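Long-range contacts in alcohol dehydrogenase, zinc-containing (Thermotoga maritima, PDB 1VJ0), which binds zinc and is probably an oxidoreductase acting on alcohols or related substrates, as in other zinc-containing alcohol dehydrogenases: residues L207-V212 / E237-D242; N222-A227 / L243-R248; A268-E273 / F293-G298. All blocks are in the same frame, centred on the assembly; numbering follows the deposited sequence.

Contact 1: L207-V212 / E237-D242; sequences LGLFGV and EEIGAD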
ATOM      1  N   LEU A 207      -1.694  23.940 -12.404  1.00 29.40           N
ATOM      2  CA  LEU A 207      -1.926  22.692 -11.673  1.00 29.84           C
ATOM      3  C   LEU A 207      -2.394  21.566 -12.583  1.00 29.50           C
ATOM      4  O   LEU A 207      -1.783  20.451 -12.644  1.00 30.75           O
ATOM      5  CB  LEU A 207      -2.924  22.935 -10.544  1.00 30.24           C
ATOM      6  CG  LEU A 207      -3.287  21.721  -9.653  1.00 31.33           C
ATOM      7  CD1 LEU A 207      -2.094  21.265  -8.879  1.00 32.28           C
ATOM      8  CD2 LEU A 207      -4.379  22.080  -8.704  1.00 30.21           C
ATOM      9  N   GLY A 208      -3.489  21.819 -13.311  1.00 29.01           N
ATOM     10  CA  GLY A 208      -4.023  20.804 -14.223  1.00 28.02           C
ATOM     11  C   GLY A 208      -3.041  20.435 -15.334  1.00 28.15           C
ATOM     12  O   GLY A 208      -2.899  19.247 -15.715  1.00 26.77           O
ATOM     13  N   LEU A 209      -2.330  21.434 -15.831  1.00 28.90           N
ATOM     14  CA  LEU A 209      -1.327  21.205 -16.886  1.00 28.80           C
ATOM     15  C   LEU A 209      -0.088  20.405 -16.446  1.00 28.46           C
ATOM     16  O   LEU A 209       0.355  19.485 -17.160  1.00 27.59           O
ATOM     17  CB  LEU A 209      -0.951  22.515 -17.528  1.00 28.80           C
ATOM     18  CG  LEU A 209      -2.075  23.253 -18.281  1.00 29.18           C
ATOM     19  CD1 LEU A 209      -1.629  24.659 -18.559  1.00 28.05           C
ATOM     20  CD2 LEU A 209      -2.434  22.538 -19.580  1.00 27.54           C
ATOM     21  N   PHE A 210       0.434  20.672 -15.266  1.00 28.98           N
ATOM     22  CA  PHE A 210       1.448  19.780 -14.688  1.00 29.65           C
ATOM     23  C   PHE A 210       0.894  18.369 -14.519  1.00 29.65           C
ATOM     24  O   PHE A 210       1.613  17.412 -14.777  1.00 30.97           O
ATOM     25  CB  PHE A 210       1.983  20.310 -13.332  1.00 30.22           C
ATOM     26  CG  PHE A 210       3.218  21.109 -13.449  1.00 31.29           C
ATOM     27  CD1 PHE A 210       3.168  22.470 -13.727  1.00 32.40           C
ATOM     28  CD2 PHE A 210       4.458  20.500 -13.270  1.00 33.00           C
ATOM     29  CE1 PHE A 210       4.335  23.200 -13.834  1.00 35.71           C
ATOM     30  CE2 PHE A 210       5.599  21.229 -13.347  1.00 31.88           C
ATOM     31  CZ  PHE A 210       5.553  22.569 -13.663  1.00 32.54           C
ATOM     32  N   GLY A 211      -0.378  18.258 -14.115  1.00 28.23           N
ATOM     33  CA  GLY A 211      -1.102  16.970 -14.022  1.00 29.49           C
ATOM     34  C   GLY A 211      -0.989  16.167 -15.312  1.00 28.87           C
ATOM     35  O   GLY A 211      -0.783  14.952 -15.274  1.00 31.05           O
ATOM     36  N   VAL A 212      -1.133  16.847 -16.459  1.00 27.69           N
ATOM     37  CA  VAL A 212      -1.016  16.189 -17.778  1.00 26.74           C
ATOM     38  C   VAL A 212       0.354  15.526 -17.940  1.00 27.42           C
ATOM     39  O   VAL A 212       0.450  14.322 -18.248  1.00 28.95           O
ATOM     40  CB  VAL A 212      -1.271  17.185 -18.959  1.00 26.64           C
ATOM     41  CG1 VAL A 212      -0.977  16.532 -20.323  1.00 27.75           C
ATOM     42  CG2 VAL A 212      -2.758  17.680 -18.924  1.00 27.67           C
ATOM     43  N   GLU A 237      -3.250  19.669 -24.985  1.00 27.33           N
ATOM     44  CA  GLU A 237      -2.918  18.745 -26.088  1.00 28.67           C
ATOM     45  C   GLU A 237      -1.452  18.776 -26.495  1.00 28.72           C
ATOM     46  O   GLU A 237      -0.830  17.729 -26.726  1.00 28.65           O
ATOM     47  CB  GLU A 237      -3.761  19.071 -27.337  1.00 29.34           C
ATOM     48  CG  GLU A 237      -5.258  18.767 -27.133  1.00 27.53           C
ATOM     49  CD  GLU A 237      -6.170  19.349 -28.204  1.00 31.02           C
ATOM     50  OE1 GLU A 237      -5.669  20.056 -29.111  1.00 34.14           O
ATOM     51  OE2 GLU A 237      -7.404  19.117 -28.102  1.00 34.01           O
ATOM     52  N   GLU A 238      -0.902  19.970 -26.620  1.00 29.93           N
ATOM     53  CA  GLU A 238       0.511  20.112 -26.947  1.00 30.73           C
ATOM     54  C   GLU A 238       1.466  19.483 -25.928  1.00 30.42           C
ATOM     55  O   GLU A 238       2.582  19.097 -26.305  1.00 30.58           O
ATOM     56  CB  GLU A 238       0.844  21.563 -27.113  1.00 31.16           C
ATOM     57  CG  GLU A 238       0.242  22.096 -28.400  1.00 35.23           C
ATOM     58  CD  GLU A 238       0.533  23.547 -28.655  1.00 41.80           C
ATOM     59  OE1 GLU A 238       1.183  24.197 -27.791  1.00 46.31           O
ATOM     60  OE2 GLU A 238       0.115  24.018 -29.735  1.00 43.16           O
ATOM     61  N   ILE A 239       1.066  19.352 -24.669  1.00 29.96           N
ATOM     62  CA  ILE A 239       1.991  18.784 -23.644  1.00 29.56           C
ATOM     63  C   ILE A 239       1.614  17.352 -23.248  1.00 30.15           C
ATOM     64  O   ILE A 239       2.194  16.784 -22.298  1.00 30.63           O
ATOM     65  CB  ILE A 239       2.153  19.695 -22.400  1.00 30.07           C
ATOM     66  CG1 ILE A 239       0.868  19.766 -21.585  1.00 29.52           C
ATOM     67  CG2 ILE A 239       2.679  21.125 -22.778  1.00 32.06           C
ATOM     68  CD1 ILE A 239       0.966  20.704 -20.440  1.00 31.50           C
ATOM     69  N   GLY A 240       0.612  16.789 -23.916  1.00 29.82           N
ATOM     70  CA  GLY A 240       0.412  15.341 -23.942  1.00 30.67           C
ATOM     71  C   GLY A 240      -0.993  14.811 -23.711  1.00 30.39           C
ATOM     72  O   GLY A 240      -1.157  13.614 -23.651  1.00 30.89           O
ATOM     73  N   ALA A 241      -1.995  15.680 -23.517  1.00 30.27           N
ATOM     74  CA  ALA A 241      -3.382  15.208 -23.394  1.00 29.28           C
ATOM     75  C   ALA A 241      -3.830  14.487 -24.676  1.00 29.57           C
ATOM     76  O   ALA A 241      -3.595  14.977 -25.806  1.00 28.37           O
ATOM     77  CB  ALA A 241      -4.324  16.377 -23.067  1.00 28.69           C
ATOM     78  N   ASP A 242      -4.525  13.359 -24.524  1.00 28.88           N
ATOM     79  CA  ASP A 242      -5.087  12.627 -25.670  1.00 29.66           C
ATOM     80  C   ASP A 242      -6.409  13.231 -26.162  1.00 29.32           C
ATOM     81  O   ASP A 242      -6.773  13.063 -27.307  1.00 28.41           O
ATOM     82  CB  ASP A 242      -5.361  11.164 -25.275  1.00 31.07           C
ATOM     83  CG  ASP A 242      -4.094  10.416 -24.890  1.00 32.05           C
ATOM     84  OD1 ASP A 242      -3.258  10.203 -25.790  1.00 31.33           O
ATOM     85  OD2 ASP A 242      -3.865  10.000 -23.752  1.00 28.94           O
TER
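Val212 and Ile239 lead this buried contact, made by packing with no hydrogen bond between the segments, in which helix 206-217 meets the turn that follows helix 230-238. With CG1 anti to its backbone N (chi1 173°), Val212 presses that methyl onto the backbone of the turn: CG1 lies 3.5 Å from Ala241 N and 3.7 Å from Ile239 O. The same methyl meets Ile239 CG1 at 3.9 Å, so one branch of a compact, beta-branched side chain covers three consecutive residues.

Ile239 answers from the other side. Its CG1 occupies the crowded position between backbone N and carbonyl carbon (chi1 68°), and the chain then extends to carry CD1 to helix 206-217. There CD1 sits 3.6 Å from Leu209 O and 3.9 Å from Leu209 CB, the two side chains crossing at about a right angle. Ala241, with just a methyl, leaves room for the valine.

Gly240 shapes the turn that holds Ile239 and Ala241 in place. Its phi of 134° would jam a beta carbon against the preceding carbonyl oxygen, which explains why glycine sits here. Gly240 N bonds back to Glu237 O at 3.3 Å, one of two bonds into the last helical turn that make a Schellman motif. Further out, Arg216 bonds Gly240 O and forms a salt bridge with Asp242, while Leu209 rests on Leu235 and Ala236. Two helices side by side over one face of a parallel sheet, the first carrying Gly208 of a probable glycine-rich GxGxxG sequence, are typical of the Rossmann fold.

Contact 2: N222-A227 / L243-R248; sequences NVIVIA and LTLNRR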
ATOM      1  N   ASN A 222      -4.556   6.818 -21.027  1.00 28.70           N
ATOM      2  CA  ASN A 222      -5.305   7.933 -21.602  1.00 27.86           C
ATOM      3  C   ASN A 222      -5.328   9.121 -20.647  1.00 27.93           C
ATOM      4  O   ASN A 222      -5.543   8.964 -19.440  1.00 26.47           O
ATOM      5  CB  ASN A 222      -6.773   7.540 -21.867  1.00 28.21           C
ATOM      6  CG  ASN A 222      -6.923   6.340 -22.730  1.00 27.43           C
ATOM      7  OD1 ASN A 222      -7.571   5.347 -22.342  1.00 35.29           O
ATOM      8  ND2 ASN A 222      -6.375   6.405 -23.892  1.00 25.51           N
ATOM      9  N   VAL A 223      -5.114  10.312 -21.195  1.00 27.57           N
ATOM     10  CA  VAL A 223      -5.162  11.550 -20.389  1.00 27.88           C
ATOM     11  C   VAL A 223      -6.167  12.513 -21.032  1.00 27.78           C
ATOM     12  O   VAL A 223      -6.050  12.857 -22.242  1.00 26.67           O
ATOM     13  CB  VAL A 223      -3.771  12.219 -20.220  1.00 28.64           C
ATOM     14  CG1 VAL A 223      -3.916  13.571 -19.482  1.00 29.59           C
ATOM     15  CG2 VAL A 223      -2.784  11.282 -19.497  1.00 27.86           C
ATOM     16  N   ILE A 224      -7.217  12.837 -20.294  1.00 26.38           N
ATOM     17  CA  ILE A 224      -8.291  13.704 -20.816  1.00 28.03           C
ATOM     18  C   ILE A 224      -8.371  14.928 -19.933  1.00 27.49           C
ATOM     19  O   ILE A 224      -8.350  14.800 -18.695  1.00 27.16           O
ATOM     20  CB  ILE A 224      -9.656  12.970 -20.768  1.00 29.11           C
ATOM     21  CG1 ILE A 224      -9.638  11.746 -21.695  1.00 33.07           C
ATOM     22  CG2 ILE A 224     -10.859  13.924 -21.112  1.00 28.14           C
ATOM     23  CD1 ILE A 224     -10.145  10.506 -20.989  1.00 35.23           C
ATOM     24  N   VAL A 225      -8.455  16.111 -20.561  1.00 27.93           N
ATOM     25  CA  VAL A 225      -8.621  17.376 -19.828  1.00 27.11           C
ATOM     26  C   VAL A 225      -9.971  18.062 -20.147  1.00 26.93           C
ATOM     27  O   VAL A 225     -10.348  18.159 -21.302  1.00 26.53           O
ATOM     28  CB  VAL A 225      -7.485  18.339 -20.169  1.00 26.98           C
ATOM     29  CG1 VAL A 225      -7.660  19.675 -19.424  1.00 27.15           C
ATOM     30  CG2 VAL A 225      -6.143  17.697 -19.809  1.00 28.40           C
ATOM     31  N   ILE A 226     -10.676  18.499 -19.094  1.00 26.02           N
ATOM     32  CA  ILE A 226     -11.942  19.216 -19.215  1.00 27.33           C
ATOM     33  C   ILE A 226     -11.711  20.608 -18.630  1.00 26.78           C
ATOM     34  O   ILE A 226     -11.279  20.747 -17.483  1.00 26.93           O
ATOM     35  CB  ILE A 226     -13.102  18.514 -18.451  1.00 26.26           C
ATOM     36  CG1 ILE A 226     -13.259  17.080 -18.932  1.00 28.52           C
ATOM     37  CG2 ILE A 226     -14.414  19.342 -18.618  1.00 26.77           C
ATOM     38  CD1 ILE A 226     -14.227  16.266 -18.146  1.00 29.89           C
ATOM     39  N   ALA A 227     -11.947  21.608 -19.442  1.00 27.73           N
ATOM     40  CA  ALA A 227     -11.819  23.021 -19.064  1.00 29.04           C
ATOM     41  C   ALA A 227     -12.678  23.893 -19.978  1.00 29.78           C
ATOM     42  O   ALA A 227     -13.326  23.399 -20.908  1.00 30.17           O
ATOM     43  CB  ALA A 227     -10.354  23.478 -19.119  1.00 29.50           C
ATOM     44  N   LEU A 243      -7.152  13.851 -25.253  1.00 28.07           N
ATOM     45  CA  LEU A 243      -8.453  14.431 -25.572  1.00 27.65           C
ATOM     46  C   LEU A 243      -8.671  15.585 -24.673  1.00 27.13           C
ATOM     47  O   LEU A 243      -8.282  15.546 -23.490  1.00 28.59           O
ATOM     48  CB  LEU A 243      -9.554  13.403 -25.288  1.00 28.44           C
ATOM     49  CG  LEU A 243     -11.002  13.813 -25.526  1.00 26.79           C
ATOM     50  CD1 LEU A 243     -11.252  14.096 -26.988  1.00 28.25           C
ATOM     51  CD2 LEU A 243     -11.973  12.751 -25.025  1.00 28.53           C
ATOM     52  N   THR A 244      -9.255  16.626 -25.220  1.00 26.68           N
ATOM     53  CA  THR A 244      -9.786  17.764 -24.416  1.00 26.45           C
ATOM     54  C   THR A 244     -11.266  17.924 -24.661  1.00 26.10           C
ATOM     55  O   THR A 244     -11.759  17.602 -25.719  1.00 23.36           O
ATOM     56  CB  THR A 244      -9.033  19.103 -24.643  1.00 25.33           C
ATOM     57  OG1 THR A 244      -9.125  19.563 -25.994  1.00 29.24           O
ATOM     58  CG2 THR A 244      -7.560  18.907 -24.429  1.00 27.32           C
ATOM     59  N   LEU A 245     -11.979  18.351 -23.633  1.00 25.95           N
ATOM     60  CA  LEU A 245     -13.383  18.659 -23.751  1.00 25.55           C
ATOM     61  C   LEU A 245     -13.661  20.025 -23.150  1.00 26.90           C
ATOM     62  O   LEU A 245     -13.402  20.273 -21.949  1.00 26.31           O
ATOM     63  CB  LEU A 245     -14.175  17.613 -23.004  1.00 26.47           C
ATOM     64  CG  LEU A 245     -14.005  16.163 -23.486  1.00 27.23           C
ATOM     65  CD1 LEU A 245     -14.350  15.183 -22.395  1.00 29.60           C
ATOM     66  CD2 LEU A 245     -14.856  15.914 -24.713  1.00 28.06           C
ATOM     67  N   ASN A 246     -14.174  20.913 -23.993  1.00 26.69           N
ATOM     68  CA  ASN A 246     -14.556  22.233 -23.583  1.00 27.75           C
ATOM     69  C   ASN A 246     -15.935  22.255 -22.913  1.00 28.90           C
ATOM     70  O   ASN A 246     -16.980  22.087 -23.579  1.00 27.97           O
ATOM     71  CB  ASN A 246     -14.561  23.137 -24.801  1.00 27.36           C
ATOM     72  CG  ASN A 246     -14.697  24.571 -24.446  1.00 29.60           C
ATOM     73  OD1 ASN A 246     -15.453  24.904 -23.534  1.00 29.36           O
ATOM     74  ND2 ASN A 246     -14.051  25.463 -25.236  1.00 28.62           N
ATOM     75  N   ARG A 247     -15.951  22.475 -21.600  1.00 29.56           N
ATOM     76  CA  ARG A 247     -17.210  22.416 -20.847  1.00 33.03           C
ATOM     77  C   ARG A 247     -18.165  23.552 -21.133  1.00 31.76           C
ATOM     78  O   ARG A 247     -19.353  23.424 -20.909  1.00 32.99           O
ATOM     79  CB  ARG A 247     -16.931  22.205 -19.344  1.00 34.31           C
ATOM     80  CG  ARG A 247     -16.349  23.379 -18.702  1.00 38.17           C
ATOM     81  CD  ARG A 247     -16.366  23.322 -17.161  1.00 42.00           C
ATOM     82  NE  ARG A 247     -15.964  24.662 -16.771  1.00 48.83           N
ATOM     83  CZ  ARG A 247     -16.794  25.676 -16.648  1.00 51.47           C
ATOM     84  NH1 ARG A 247     -18.116  25.516 -16.791  1.00 55.44           N
ATOM     85  NH2 ARG A 247     -16.301  26.872 -16.340  1.00 53.46           N
ATOM     86  N   ARG A 248     -17.691  24.639 -21.739  1.00 31.06           N
ATOM     87  CA  ARG A 248     -18.592  25.667 -22.193  1.00 31.11           C
ATOM     88  C   ARG A 248     -19.255  25.295 -23.528  1.00 30.09           C
ATOM     89  O   ARG A 248     -20.230  25.948 -23.922  1.00 30.48           O
ATOM     90  CB  ARG A 248     -17.888  27.029 -22.313  1.00 31.63           C
ATOM     91  CG  ARG A 248     -17.278  27.479 -20.993  1.00 33.58           C
ATOM     92  CD  ARG A 248     -16.689  28.928 -20.997  1.00 34.18           C
TER
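Ile224 and Ile226 both hold CG1 beside the backbone N (chi1 -64° and -56°), which leaves CG2 anti to N and near the partner strand. Leu245 likewise has CG anti to its carbonyl carbon, and this brings CD1 up to both isoleucines, 3.9 Å from Ile224 CG2 and 4.1 Å from Ile226 CG1. Leu243, with CG anti to N instead, meets Ile224 nearer the start of strand 243-246, its CB 4.0 Å from Ile224 CG1. Side by side and pointing the same way lie Ile224 with Leu243, Ile224 with Leu245 and Ile226 with Leu245. Helix 252-262 covers this face of branched aliphatic residues, Ile262 meeting Leu243 and Ile259 meeting Leu245.

The backbones run parallel, paired Ile224 with Leu243 through Ala227 with Asn246. Val225 uses both its N-H and its carbonyl: Val225 N donates to Leu243 O at 3.0 Å, in the carbonyl plane, and Val225 O takes Leu245 N at 2.9 Å, nearly along the C=O axis. Ala227 N reaches Leu245 O, whereas the bond from Leu243 N to Val223 O is weak. These strands and helix 230-238 between them form a beta-alpha-beta unit of the Rossmann-type sheet, with 243-246 its outermost strand within the chain on this side.

Val225, Ala227, Thr244 and Asn246 populate the other face, where Leu233 of helix 230-238 touches all four. Thr244 OG1, in the crowded position between N and carbonyl carbon, bonds to Glu237. Past the strand end, Arg247 N donates to Ala227 O at 2.9 Å from above the carbonyl plane, 37° out of it, and the CB of Arg247 lies against Ile226 CG2. Asn246 OD1 accepts Arg248 N at 2.9 Å, closing an Asx turn that takes the chain out of the sheet.

Contact 3: A268-E273 / F293-G298; sequences ADFILE and FYSVAG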
ATOM      1  N   ALA A 268     -13.711   6.967 -15.736  1.00 28.27           N
ATOM      2  CA  ALA A 268     -12.310   7.236 -15.374  1.00 28.66           C
ATOM      3  C   ALA A 268     -11.812   6.456 -14.160  1.00 28.76           C
ATOM      4  O   ALA A 268     -12.523   6.310 -13.178  1.00 27.76           O
ATOM      5  CB  ALA A 268     -12.121   8.764 -15.104  1.00 29.14           C
ATOM      6  N   ASP A 269     -10.551   6.014 -14.215  1.00 27.96           N
ATOM      7  CA  ASP A 269      -9.892   5.315 -13.107  1.00 27.64           C
ATOM      8  C   ASP A 269      -9.438   6.332 -12.040  1.00 28.45           C
ATOM      9  O   ASP A 269      -9.491   6.069 -10.826  1.00 27.33           O
ATOM     10  CB  ASP A 269      -8.677   4.589 -13.696  1.00 27.52           C
ATOM     11  CG  ASP A 269      -9.076   3.578 -14.756  1.00 29.68           C
ATOM     12  OD1 ASP A 269      -9.962   2.715 -14.459  1.00 30.98           O
ATOM     13  OD2 ASP A 269      -8.608   3.563 -15.922  1.00 26.54           O
ATOM     14  N   PHE A 270      -9.052   7.530 -12.515  1.00 28.42           N
ATOM     15  CA  PHE A 270      -8.427   8.545 -11.695  1.00 28.63           C
ATOM     16  C   PHE A 270      -8.817   9.922 -12.230  1.00 29.08           C
ATOM     17  O   PHE A 270      -8.702  10.192 -13.406  1.00 28.43           O
ATOM     18  CB  PHE A 270      -6.889   8.361 -11.643  1.00 29.60           C
ATOM     19  CG  PHE A 270      -6.146   9.447 -10.840  1.00 29.63           C
ATOM     20  CD1 PHE A 270      -5.800  10.675 -11.427  1.00 28.95           C
ATOM     21  CD2 PHE A 270      -5.878   9.270  -9.482  1.00 32.33           C
ATOM     22  CE1 PHE A 270      -5.142  11.679 -10.646  1.00 28.71           C
ATOM     23  CE2 PHE A 270      -5.192  10.242  -8.731  1.00 29.30           C
ATOM     24  CZ  PHE A 270      -4.839  11.444  -9.327  1.00 30.16           C
ATOM     25  N   ILE A 271      -9.340  10.750 -11.348  1.00 28.26           N
ATOM     26  CA  ILE A 271      -9.652  12.133 -11.665  1.00 29.01           C
ATOM     27  C   ILE A 271      -8.887  13.094 -10.771  1.00 28.81           C
ATOM     28  O   ILE A 271      -8.804  12.882  -9.569  1.00 27.69           O
ATOM     29  CB  ILE A 271     -11.171  12.371 -11.550  1.00 27.82           C
ATOM     30  CG1 ILE A 271     -11.903  11.338 -12.424  1.00 28.62           C
ATOM     31  CG2 ILE A 271     -11.535  13.772 -11.993  1.00 29.92           C
ATOM     32  CD1 ILE A 271     -13.390  11.528 -12.494  1.00 30.88           C
ATOM     33  N   LEU A 272      -8.438  14.215 -11.355  1.00 29.70           N
ATOM     34  CA  LEU A 272      -7.839  15.308 -10.601  1.00 29.13           C
ATOM     35  C   LEU A 272      -8.728  16.535 -10.718  1.00 28.74           C
ATOM     36  O   LEU A 272      -8.978  17.015 -11.839  1.00 26.69           O
ATOM     37  CB  LEU A 272      -6.460  15.659 -11.167  1.00 28.66           C
ATOM     38  CG  LEU A 272      -5.788  16.866 -10.509  1.00 30.46           C
ATOM     39  CD1 LEU A 272      -5.432  16.551  -9.055  1.00 31.97           C
ATOM     40  CD2 LEU A 272      -4.590  17.247 -11.309  1.00 31.73           C
ATOM     41  N   GLU A 273      -9.234  17.023  -9.579  1.00 27.92           N
ATOM     42  CA  GLU A 273      -9.910  18.300  -9.541  1.00 27.36           C
ATOM     43  C   GLU A 273      -8.807  19.357  -9.460  1.00 27.44           C
ATOM     44  O   GLU A 273      -8.089  19.402  -8.453  1.00 27.62           O
ATOM     45  CB  GLU A 273     -10.870  18.435  -8.333  1.00 27.06           C
ATOM     46  CG  GLU A 273     -11.709  19.711  -8.394  1.00 27.97           C
ATOM     47  CD  GLU A 273     -10.950  20.920  -7.831  1.00 33.09           C
ATOM     48  OE1 GLU A 273     -10.380  20.768  -6.700  1.00 34.91           O
ATOM     49  OE2 GLU A 273     -10.928  21.985  -8.475  1.00 31.45           O
ATOM     50  N   PHE A 293     -10.753   6.607  -8.220  1.00 27.78           N
ATOM     51  CA  PHE A 293     -10.029   7.479  -7.286  1.00 28.17           C
ATOM     52  C   PHE A 293     -10.052   8.938  -7.708  1.00 28.72           C
ATOM     53  O   PHE A 293      -9.730   9.300  -8.819  1.00 29.19           O
ATOM     54  CB  PHE A 293      -8.596   6.932  -7.162  1.00 29.54           C
ATOM     55  CG  PHE A 293      -7.831   7.448  -5.996  1.00 28.99           C
ATOM     56  CD1 PHE A 293      -7.316   8.716  -6.017  1.00 29.66           C
ATOM     57  CD2 PHE A 293      -7.543   6.628  -4.937  1.00 29.10           C
ATOM     58  CE1 PHE A 293      -6.570   9.191  -4.961  1.00 30.25           C
ATOM     59  CE2 PHE A 293      -6.766   7.081  -3.892  1.00 31.47           C
ATOM     60  CZ  PHE A 293      -6.296   8.389  -3.914  1.00 30.31           C
ATOM     61  N   TYR A 294     -10.509   9.810  -6.826  1.00 27.64           N
ATOM     62  CA  TYR A 294     -10.676  11.204  -7.159  1.00 26.68           C
ATOM     63  C   TYR A 294      -9.821  12.043  -6.199  1.00 28.00           C
ATOM     64  O   TYR A 294     -10.163  12.155  -5.046  1.00 27.90           O
ATOM     65  CB  TYR A 294     -12.137  11.535  -6.978  1.00 27.54           C
ATOM     66  CG  TYR A 294     -12.688  12.791  -7.609  1.00 24.72           C
ATOM     67  CD1 TYR A 294     -11.887  13.778  -8.191  1.00 24.38           C
ATOM     68  CD2 TYR A 294     -14.043  12.925  -7.709  1.00 27.10           C
ATOM     69  CE1 TYR A 294     -12.455  14.917  -8.769  1.00 27.42           C
ATOM     70  CE2 TYR A 294     -14.614  14.049  -8.301  1.00 30.32           C
ATOM     71  CZ  TYR A 294     -13.806  15.037  -8.833  1.00 29.78           C
ATOM     72  OH  TYR A 294     -14.423  16.110  -9.439  1.00 29.26           O
ATOM     73  N   SER A 295      -8.720  12.624  -6.683  1.00 27.93           N
ATOM     74  CA  SER A 295      -7.872  13.510  -5.919  1.00 27.69           C
ATOM     75  C   SER A 295      -8.387  14.904  -6.132  1.00 28.40           C
ATOM     76  O   SER A 295      -8.465  15.369  -7.266  1.00 28.32           O
ATOM     77  CB  SER A 295      -6.398  13.489  -6.366  1.00 28.34           C
ATOM     78  OG  SER A 295      -5.741  12.335  -5.833  1.00 30.73           O
ATOM     79  N   VAL A 296      -8.700  15.572  -5.031  1.00 26.84           N
ATOM     80  CA  VAL A 296      -9.234  16.911  -5.054  1.00 28.21           C
ATOM     81  C   VAL A 296      -8.166  17.871  -4.543  1.00 28.41           C
ATOM     82  O   VAL A 296      -7.862  17.915  -3.354  1.00 29.25           O
ATOM     83  CB  VAL A 296     -10.533  17.001  -4.241  1.00 28.32           C
ATOM     84  CG1 VAL A 296     -11.093  18.360  -4.348  1.00 28.63           C
ATOM     85  CG2 VAL A 296     -11.522  15.966  -4.733  1.00 28.97           C
ATOM     86  N   ALA A 297      -7.622  18.668  -5.454  1.00 28.43           N
ATOM     87  CA  ALA A 297      -6.437  19.504  -5.149  1.00 28.99           C
ATOM     88  C   ALA A 297      -6.584  20.974  -5.527  1.00 30.16           C
ATOM     89  O   ALA A 297      -5.743  21.749  -5.155  1.00 30.97           O
ATOM     90  CB  ALA A 297      -5.210  18.933  -5.789  1.00 28.93           C
ATOM     91  N   GLY A 298      -7.643  21.376  -6.234  1.00 29.48           N
ATOM     92  CA  GLY A 298      -7.677  22.758  -6.781  1.00 29.77           C
ATOM     93  C   GLY A 298      -8.391  23.739  -5.874  1.00 29.88           C
ATOM     94  O   GLY A 298      -8.017  24.897  -5.787  1.00 30.27           O
TER
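Strands 270-273 and 293-296 are neighbours in the parallel sheet of the Rossmann-type domain, in the half beyond the first strand, 198-202. Five backbone hydrogen bonds join the segments, from Phe293 N with Asp269 O to Ala297 N with Glu273 O. In the middle Ser295 N approaches Ile271 O at 2.9 Å almost along the C=O axis, though its N-H is the most bent of the five.

On the face of Phe270, Leu272 and Ser295, the rings of Phe270 and Phe293 lie side by side. Their planes are only 13° apart but slid so far that they barely overlap, with centroids 5.9 Å apart and Phe270 CE2 3.8 Å from Phe293 CD1. Aromatic rings suit this buried surface; those of Phe187, Tyr190 and Phe194 also meet Phe270. Ser295 is small enough to sit beside Phe270, its OG bonding to Ala186 O.

On the opposite face, with Glu273 and Val296, Ile271 crosses Tyr294 obliquely, CG2 touching CE1 at 3.5 Å. Tyr294 carries its hydroxyl on to Gln202. Beyond it, Glu273 has CG anti to N and then bends (chi2 -84°), curling its carboxylate back to the turn after the second strand. Glu273 OE1 takes Gly298 N at 2.8 Å, from 42° out of the carboxylate plane, and also Val299 N, while OE2 bonds to the N-H groups of Thr275 and Gly276. Four backbone donors thus grip a buried carboxylate, which probably favours its ionised form. Gly298 suits its place because a beta carbon would clash with Glu273 OE2.

Val296 packs on Val315 of the second subunit. The C-terminal ends of parallel strands are where a Rossmann fold usually binds its dinucleotide, and probably so here.

Overall arrangement
Contacts 1 and 2 are neighbours, centres 10 Å apart, and their segments alternate along the chain. Val212 CG2 meets Val225 CG2 at 3.5 Å, so helix 206-217 rests on strand 222-227, while Asp242 N probably bonds to Val223 O at 2.8 Å. Contacts 2 and 3 belong to opposite halves of one parallel sheet, separated by strand 198-202, and their nearest atoms stay about 6 Å apart. Contact 1 reaches contact 3 where Leu207 CD2 lies 3.8 Å from Ala297 O. From the position of Gly298 in contact 3 it is about 12 Å to the zinc ion held by Cys55, His77, Glu78 and Cys178.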